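Local coordinates for guanine nucleotide exchange factor p115rhogef (Homo sapiens, PDB 1IAP), which activates Rho-family GTPases by promoting nucleotide exchange and carries an N-terminal RGS-like domain that probably engages heterotrimeric G-protein alpha subunits, at residues Gln4-Ser7 with Leu8-Lys12; Gln105-Ala108 with Val109-Leu113; Thr166-Asp170 with Glu171-Ala175. All coordinates share one frame; numbering follows the deposited sequence.

Contact 1. Residues Gln4-Ser7 with Leu8-Lys12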
loop_
_atom_site.group_PDB
_atom_site.type_symbol
_atom_site.label_atom_id
_atom_site.label_comp_id
_atom_site.label_asym_id
_atom_site.label_seq_id
_atom_site.Cartn_x
_atom_site.Cartn_y
_atom_site.Cartn_z
ATOM N N GLN A 4 11.430 4.275 10.340
ATOM C CA GLN A 4 10.406 4.351 9.291
ATOM C C GLN A 4 9.556 3.083 9.240
ATOM O O GLN A 4 8.441 3.096 8.719
ATOM C CB GLN A 4 11.045 4.576 7.917
ATOM C CG GLN A 4 11.721 5.929 7.718
ATOM C CD GLN A 4 13.195 5.929 8.081
ATOM O OE1 GLN A 4 13.667 5.071 8.826
ATOM N NE2 GLN A 4 13.936 6.888 7.535
ATOM N N PHE A 5 10.077 1.999 9.806
ATOM C CA PHE A 5 9.371 0.721 9.780
ATOM C C PHE A 5 8.692 0.299 11.088
ATOM O O PHE A 5 8.226 -0.836 11.214
ATOM C CB PHE A 5 10.315 -0.384 9.294
ATOM C CG PHE A 5 10.889 -0.135 7.928
ATOM C CD1 PHE A 5 12.240 0.172 7.772
ATOM C CD2 PHE A 5 10.083 -0.212 6.796
ATOM C CE1 PHE A 5 12.780 0.400 6.501
ATOM C CE2 PHE A 5 10.610 0.013 5.521
ATOM C CZ PHE A 5 11.963 0.319 5.375
ATOM N N GLN A 6 8.633 1.208 12.055
ATOM C CA GLN A 6 7.997 0.911 13.334
ATOM C C GLN A 6 6.488 0.716 13.193
ATOM O O GLN A 6 5.886 -0.058 13.938
ATOM C CB GLN A 6 8.293 2.015 14.353
ATOM C CG GLN A 6 9.746 2.086 14.796
ATOM C CD GLN A 6 10.215 0.807 15.469
ATOM O OE1 GLN A 6 9.726 0.438 16.539
ATOM N NE2 GLN A 6 11.167 0.123 14.842
ATOM N N SER A 7 5.891 1.402 12.221
ATOM C CA SER A 7 4.454 1.306 11.982
ATOM C C SER A 7 4.097 1.712 10.561
ATOM O O SER A 7 4.886 2.364 9.875
ATOM C CB SER A 7 3.682 2.188 12.971
ATOM O OG SER A 7 3.969 3.561 12.774
ATOM N N LEU A 8 2.892 1.340 10.141
ATOM C CA LEU A 8 2.396 1.658 8.809
ATOM C C LEU A 8 2.285 3.174 8.661
ATOM O O LEU A 8 2.616 3.727 7.613
ATOM C CB LEU A 8 1.030 1.000 8.594
ATOM C CG LEU A 8 0.473 0.811 7.177
ATOM C CD1 LEU A 8 -0.757 -0.064 7.263
ATOM C CD2 LEU A 8 0.123 2.136 6.515
ATOM N N GLU A 9 1.832 3.838 9.722
ATOM C CA GLU A 9 1.676 5.289 9.720
ATOM C C GLU A 9 3.001 5.975 9.372
ATOM O O GLU A 9 3.038 6.917 8.575
ATOM C CB GLU A 9 1.185 5.760 11.091
ATOM C CG GLU A 9 0.559 7.148 11.104
ATOM C CD GLU A 9 -0.839 7.193 10.490
ATOM O OE1 GLU A 9 -1.400 6.128 10.144
ATOM O OE2 GLU A 9 -1.381 8.310 10.359
ATOM N N GLN A 10 4.089 5.475 9.945
ATOM C CA GLN A 10 5.413 6.035 9.693
ATOM C C GLN A 10 5.961 5.726 8.299
ATOM O O GLN A 10 6.558 6.594 7.664
ATOM C CB GLN A 10 6.401 5.557 10.756
ATOM C CG GLN A 10 6.052 6.029 12.157
ATOM C CD GLN A 10 6.972 5.461 13.212
ATOM O OE1 GLN A 10 8.104 5.917 13.379
ATOM N NE2 GLN A 10 6.490 4.459 13.937
ATOM N N VAL A 11 5.739 4.508 7.812
ATOM C CA VAL A 11 6.244 4.116 6.491
ATOM C C VAL A 11 5.405 4.600 5.301
ATOM O O VAL A 11 5.942 4.850 4.221
ATOM C CB VAL A 11 6.441 2.574 6.393
ATOM C CG1 VAL A 11 5.103 1.852 6.246
ATOM C CG2 VAL A 11 7.381 2.234 5.245
ATOM N N LYS A 12 4.104 4.789 5.515
ATOM C CA LYS A 12 3.203 5.217 4.444
ATOM C C LYS A 12 3.590 6.543 3.786
ATOM O O LYS A 12 3.173 6.817 2.664
ATOM C CB LYS A 12 1.762 5.306 4.965
ATOM C CG LYS A 12 1.516 6.491 5.885
ATOM C CD LYS A 12 0.062 6.604 6.315
ATOM C CE LYS A 12 -0.166 7.923 7.042
ATOM N NZ LYS A 12 -1.551 8.058 7.564
#
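Ser7 N-caps the short helix 8-11 in a local contact at the start of the RGS-like domain, where residues 4-7 lead into the helix and curl back against its first turn. The hydroxyl takes part in the cap: with chi1 at 65°, OG sits between the backbone N and carbonyl carbon of its own residue and leans over the helix start, where Gln10 N reaches Ser7 OG in a weak bond of 3.4 Å. The carbonyl of the same residue opens the helical pattern. Val11 N donates to Ser7 O at 3.1 Å, with an N-H...O angle of 157° and the donor lying in the carbonyl plane, while Gln10 N adds a weak second bond to that oxygen.

The Gln10 chain, extended beyond CG, runs beside CB of Gln6, and Gln10 CG passes 3.3 Å from Ser7 OG. On another flank Val11 CG2 comes obliquely to the Phe5 ring, 3.9 Å from Phe5 CE2. The ring also meets Phe116 and packs on Leu21, and Val11 itself touches Leu18 and Leu21, so this apolar pair joins the N-terminal segment to helices 15-28 and 106-121. Within residues 8-12, Lys12 NZ forms a salt bridge with Glu9 OE2 at 2.8 Å and has a second carboxylate partner in Asp41, an arrangement likely to favour the charged lysine. Backbone atoms also meet side chains where the segment folds back: Gln4 O lies against the beta carbon of the buried valine, 3.1 Å from Val11 CB.

Contact 2. Residues Gln105-Ala108 with Val109-Leu113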
loop_
_atom_site.group_PDB
_atom_site.type_symbol
_atom_site.label_atom_id
_atom_site.label_comp_id
_atom_site.label_asym_id
_atom_site.label_seq_id
_atom_site.Cartn_x
_atom_site.Cartn_y
_atom_site.Cartn_z
ATOM N N GLN A 105 -7.201 -5.474 9.007
ATOM C CA GLN A 105 -5.951 -5.814 8.322
ATOM C C GLN A 105 -4.738 -5.534 9.212
ATOM O O GLN A 105 -3.631 -5.983 8.918
ATOM C CB GLN A 105 -5.794 -5.007 7.022
ATOM C CG GLN A 105 -6.993 -5.004 6.092
ATOM C CD GLN A 105 -7.393 -6.386 5.624
ATOM O OE1 GLN A 105 -6.566 -7.156 5.131
ATOM N NE2 GLN A 105 -8.676 -6.706 5.763
ATOM N N GLN A 106 -4.952 -4.788 10.294
ATOM C CA GLN A 106 -3.876 -4.422 11.217
ATOM C C GLN A 106 -2.998 -5.568 11.711
ATOM O O GLN A 106 -1.780 -5.419 11.787
ATOM C CB GLN A 106 -4.429 -3.629 12.408
ATOM C CG GLN A 106 -4.955 -2.243 12.045
ATOM C CD GLN A 106 -3.909 -1.377 11.358
ATOM O OE1 GLN A 106 -4.128 -0.879 10.252
ATOM N NE2 GLN A 106 -2.765 -1.192 12.013
ATOM N N VAL A 107 -3.604 -6.708 12.039
ATOM C CA VAL A 107 -2.840 -7.860 12.519
ATOM C C VAL A 107 -1.851 -8.381 11.468
ATOM O O VAL A 107 -0.662 -8.521 11.752
ATOM C CB VAL A 107 -3.765 -9.014 12.989
ATOM C CG1 VAL A 107 -2.950 -10.282 13.254
ATOM C CG2 VAL A 107 -4.501 -8.607 14.257
ATOM N N ALA A 108 -2.344 -8.654 10.261
ATOM C CA ALA A 108 -1.502 -9.164 9.179
ATOM C C ALA A 108 -0.392 -8.186 8.806
ATOM O O ALA A 108 0.772 -8.578 8.698
ATOM C CB ALA A 108 -2.347 -9.484 7.956
ATOM N N VAL A 109 -0.759 -6.921 8.608
ATOM C CA VAL A 109 0.204 -5.878 8.250
ATOM C C VAL A 109 1.208 -5.695 9.382
ATOM O O VAL A 109 2.400 -5.487 9.140
ATOM C CB VAL A 109 -0.503 -4.534 7.950
ATOM C CG1 VAL A 109 0.526 -3.420 7.739
ATOM C CG2 VAL A 109 -1.400 -4.675 6.723
ATOM N N GLY A 110 0.717 -5.789 10.617
ATOM C CA GLY A 110 1.585 -5.656 11.772
ATOM C C GLY A 110 2.631 -6.757 11.788
ATOM O O GLY A 110 3.808 -6.501 12.064
ATOM N N ARG A 111 2.206 -7.980 11.477
ATOM C CA ARG A 111 3.112 -9.131 11.448
ATOM C C ARG A 111 4.116 -9.022 10.308
ATOM O O ARG A 111 5.265 -9.439 10.441
ATOM C CB ARG A 111 2.332 -10.440 11.335
ATOM C CG ARG A 111 1.674 -10.882 12.638
ATOM C CD ARG A 111 0.927 -12.199 12.470
ATOM N NE ARG A 111 -0.203 -12.077 11.549
ATOM C CZ ARG A 111 -0.638 -13.052 10.755
ATOM N NH1 ARG A 111 -0.041 -14.236 10.759
ATOM N NH2 ARG A 111 -1.671 -12.839 9.951
ATOM N N GLN A 112 3.672 -8.462 9.188
ATOM C CA GLN A 112 4.538 -8.277 8.036
ATOM C C GLN A 112 5.595 -7.207 8.311
ATOM O O GLN A 112 6.742 -7.344 7.893
ATOM C CB GLN A 112 3.702 -7.938 6.805
ATOM C CG GLN A 112 2.809 -9.091 6.368
ATOM C CD GLN A 112 1.753 -8.674 5.366
ATOM O OE1 GLN A 112 1.876 -7.646 4.697
ATOM N NE2 GLN A 112 0.694 -9.470 5.264
ATOM N N LEU A 113 5.215 -6.144 9.018
ATOM C CA LEU A 113 6.169 -5.084 9.365
ATOM C C LEU A 113 7.197 -5.658 10.337
ATOM O O LEU A 113 8.393 -5.386 10.230
ATOM C CB LEU A 113 5.459 -3.899 10.011
ATOM C CG LEU A 113 4.825 -2.878 9.069
ATOM C CD1 LEU A 113 3.974 -1.898 9.861
ATOM C CD2 LEU A 113 5.922 -2.150 8.308
#
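Four consecutive backbone bonds of the i to i+4 kind join residues 105-108 to 109-112 in the first turns of helix 106-121, running from Val109 N to Gln105 O, Gly110 N to Gln106 O, Arg111 N to Val107 O and Gln112 N to Ala108 O. The first is nearly straight, with an N-H...O angle of 174° over 3.0 Å between Val109 N and Gln105 O; the Gly110 bond is more bent, at 143°.

The side chains of the second turn lie back over these carbonyls. With CG1 anti to the backbone N (chi1 173°), Val109 turns its other methyl to the carbonyl of the preceding turn, Val109 CG2 lying 3.4 Å from Gln105 O. The Arg111 chain bends at chi3, which turns the guanidinium back toward Val107 and Ala108. Arg111 CG rests 3.4 Å from Val107 O, and that oxygen lies in the guanidinium plane, at an edge of the group. Arg111 NE also passes 3.7 Å from Val107 CG1, the two side chains meeting at a slant, while Arg111 NH2 extends to the neighbouring alanine, 4.0 Å from Ala108 CB. Gln112 extends beyond CG and lays its aliphatic part over the preceding turn, with Gln112 CG 3.1 Å from Ala108 O.

The helix has an exposed side, with Gln106, Val107 and Arg111, and a buried one. On the buried side Gln105 and Val109 pack on Pro33 of helix 32-43, Val109 also on Leu34, while Gln112 touches Val25 and Leu113 touches Leu21 of helix 15-28.

Contact 3. Residues Thr166-Asp170 with Glu171-Ala175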
loop_
_atom_site.group_PDB
_atom_site.type_symbol
_atom_site.label_atom_id
_atom_site.label_comp_id
_atom_site.label_asym_id
_atom_site.label_seq_id
_atom_site.Cartn_x
_atom_site.Cartn_y
_atom_site.Cartn_z
ATOM N N THR A 166 8.191 -12.225 -10.739
ATOM C CA THR A 166 8.616 -12.827 -9.480
ATOM C C THR A 166 7.609 -12.589 -8.358
ATOM O O THR A 166 7.678 -13.233 -7.309
ATOM C CB THR A 166 9.996 -12.296 -9.032
ATOM O OG1 THR A 166 9.885 -10.915 -8.655
ATOM C CG2 THR A 166 11.014 -12.441 -10.157
ATOM N N ILE A 167 6.685 -11.654 -8.572
ATOM C CA ILE A 167 5.664 -11.341 -7.573
ATOM C C ILE A 167 4.719 -12.527 -7.457
ATOM O O ILE A 167 4.319 -12.917 -6.359
ATOM C CB ILE A 167 4.844 -10.093 -7.974
ATOM C CG1 ILE A 167 5.764 -8.870 -8.059
ATOM C CG2 ILE A 167 3.702 -9.862 -6.977
ATOM C CD1 ILE A 167 5.080 -7.600 -8.559
ATOM N N SER A 168 4.387 -13.100 -8.610
ATOM C CA SER A 168 3.494 -14.242 -8.705
ATOM C C SER A 168 3.522 -14.806 -10.119
ATOM O O SER A 168 3.813 -14.091 -11.084
ATOM C CB SER A 168 2.061 -13.818 -8.375
ATOM O OG SER A 168 1.157 -14.887 -8.589
ATOM N N THR A 169 3.210 -16.093 -10.237
ATOM C CA THR A 169 3.162 -16.748 -11.538
ATOM C C THR A 169 1.878 -16.319 -12.251
ATOM O O THR A 169 1.793 -16.361 -13.479
ATOM C CB THR A 169 3.193 -18.283 -11.403
ATOM O OG1 THR A 169 2.988 -18.879 -12.689
ATOM C CG2 THR A 169 2.122 -18.766 -10.430
ATOM N N ASP A 170 0.889 -15.908 -11.459
ATOM C CA ASP A 170 -0.397 -15.438 -11.969
ATOM C C ASP A 170 -0.193 -14.020 -12.502
ATOM O O ASP A 170 0.033 -13.091 -11.729
ATOM C CB ASP A 170 -1.436 -15.439 -10.834
ATOM C CG ASP A 170 -2.808 -14.926 -11.270
ATOM O OD1 ASP A 170 -3.025 -14.670 -12.475
ATOM O OD2 ASP A 170 -3.684 -14.785 -10.395
ATOM N N GLU A 171 -0.274 -13.866 -13.822
ATOM C CA GLU A 171 -0.091 -12.570 -14.465
ATOM C C GLU A 171 -1.108 -11.532 -14.005
ATOM O O GLU A 171 -0.795 -10.347 -13.918
ATOM C CB GLU A 171 -0.135 -12.724 -15.984
ATOM C CG GLU A 171 1.035 -13.538 -16.543
ATOM C CD GLU A 171 0.838 -13.970 -17.992
ATOM O OE1 GLU A 171 1.547 -14.902 -18.425
ATOM O OE2 GLU A 171 -0.020 -13.388 -18.695
ATOM N N GLU A 172 -2.329 -11.983 -13.726
ATOM C CA GLU A 172 -3.394 -11.105 -13.260
ATOM C C GLU A 172 -3.035 -10.575 -11.875
ATOM O O GLU A 172 -3.209 -9.395 -11.589
ATOM C CB GLU A 172 -4.717 -11.878 -13.217
ATOM C CG GLU A 172 -5.902 -11.114 -12.654
ATOM C CD GLU A 172 -7.187 -11.936 -12.646
ATOM O OE1 GLU A 172 -8.020 -11.749 -13.558
ATOM O OE2 GLU A 172 -7.370 -12.765 -11.726
ATOM N N LYS A 173 -2.485 -11.447 -11.036
ATOM C CA LYS A 173 -2.095 -11.067 -9.687
ATOM C C LYS A 173 -0.914 -10.093 -9.668
ATOM O O LYS A 173 -0.976 -9.053 -9.029
ATOM C CB LYS A 173 -1.768 -12.315 -8.860
ATOM C CG LYS A 173 -1.350 -12.034 -7.423
ATOM C CD LYS A 173 -1.279 -13.322 -6.617
ATOM C CE LYS A 173 -0.732 -13.091 -5.213
ATOM N NZ LYS A 173 0.698 -12.665 -5.228
ATOM N N SER A 174 0.151 -10.419 -10.388
ATOM C CA SER A 174 1.317 -9.547 -10.407
ATOM C C SER A 174 0.978 -8.185 -11.020
ATOM O O SER A 174 1.473 -7.154 -10.562
ATOM C CB SER A 174 2.479 -10.212 -11.148
ATOM O OG SER A 174 2.173 -10.404 -12.510
ATOM N N ALA A 175 0.100 -8.182 -12.019
ATOM C CA ALA A 175 -0.308 -6.933 -12.664
ATOM C C ALA A 175 -1.109 -6.076 -11.686
ATOM O O ALA A 175 -0.920 -4.862 -11.615
ATOM C CB ALA A 175 -1.129 -7.223 -13.906
HETATM O O HOH W 1 3.315 -12.818 -13.298
#
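Asp170 N-caps helix 171-187, and its side chain bends over the first turn. Asp170 CB lies 3.7 Å from Lys173 CB. With chi1 at 179°, Asp170 CG stands opposite the backbone N and comes 3.5 Å from Lys173 N. Asp170 OD1 accepts from Glu172 N at 3.0 Å, the donor standing above the carboxylate plane, 57° out of it. Asp170 OD2 rests 3.5 Å from the aliphatic Lys173 CB, the two side chains crossing at about a right angle, and has the like-charged Glu172 OE2 4.4 Å away. Asp170 O adds a nearly straight backbone bond from Ser174 N, 3.0 Å long. With an alanine in place of Asp170, Glu172 N is likely to lose its capping acceptor, leaving the first turn less firmly held.

Just before the cap, Ser168 OG accepts from Asp170 N at 3.1 Å, an ST turn, and Lys173 CD passes 3.5 Å from Ser168 OG. A water bridges Ser168 O and Ser174 OG, and the latter also bonds to Gln164.

The cap ends the loop between helices 142-162 and 171-187; Ile167 packs on Val177 and Val178 farther along helix 171-187, while Lys173 touches Glu30 and Val68 in loops.

Overall arrangement
From the N terminus, the three contacts follow one another in series, none enclosing or crossing another. Each is a local turn: contact 1 starts helix 8-11, contact 2 the long helix 106-121, and contact 3 helix 171-187 after the loop that follows helix 142-162. Contacts 1 and 2 come together in space despite their separation in sequence, their centres 12 Å apart: Leu8 CD1 packs 3.6 Å from Val109 CG1, and Leu113 also reaches the Ser7-Leu8 junction. The N-terminal segment is thereby joined to helix 106-121. Contact 3 lies across the chain's centre from contact 1, with nearest atoms about 17 Å apart, and touches neither of the others.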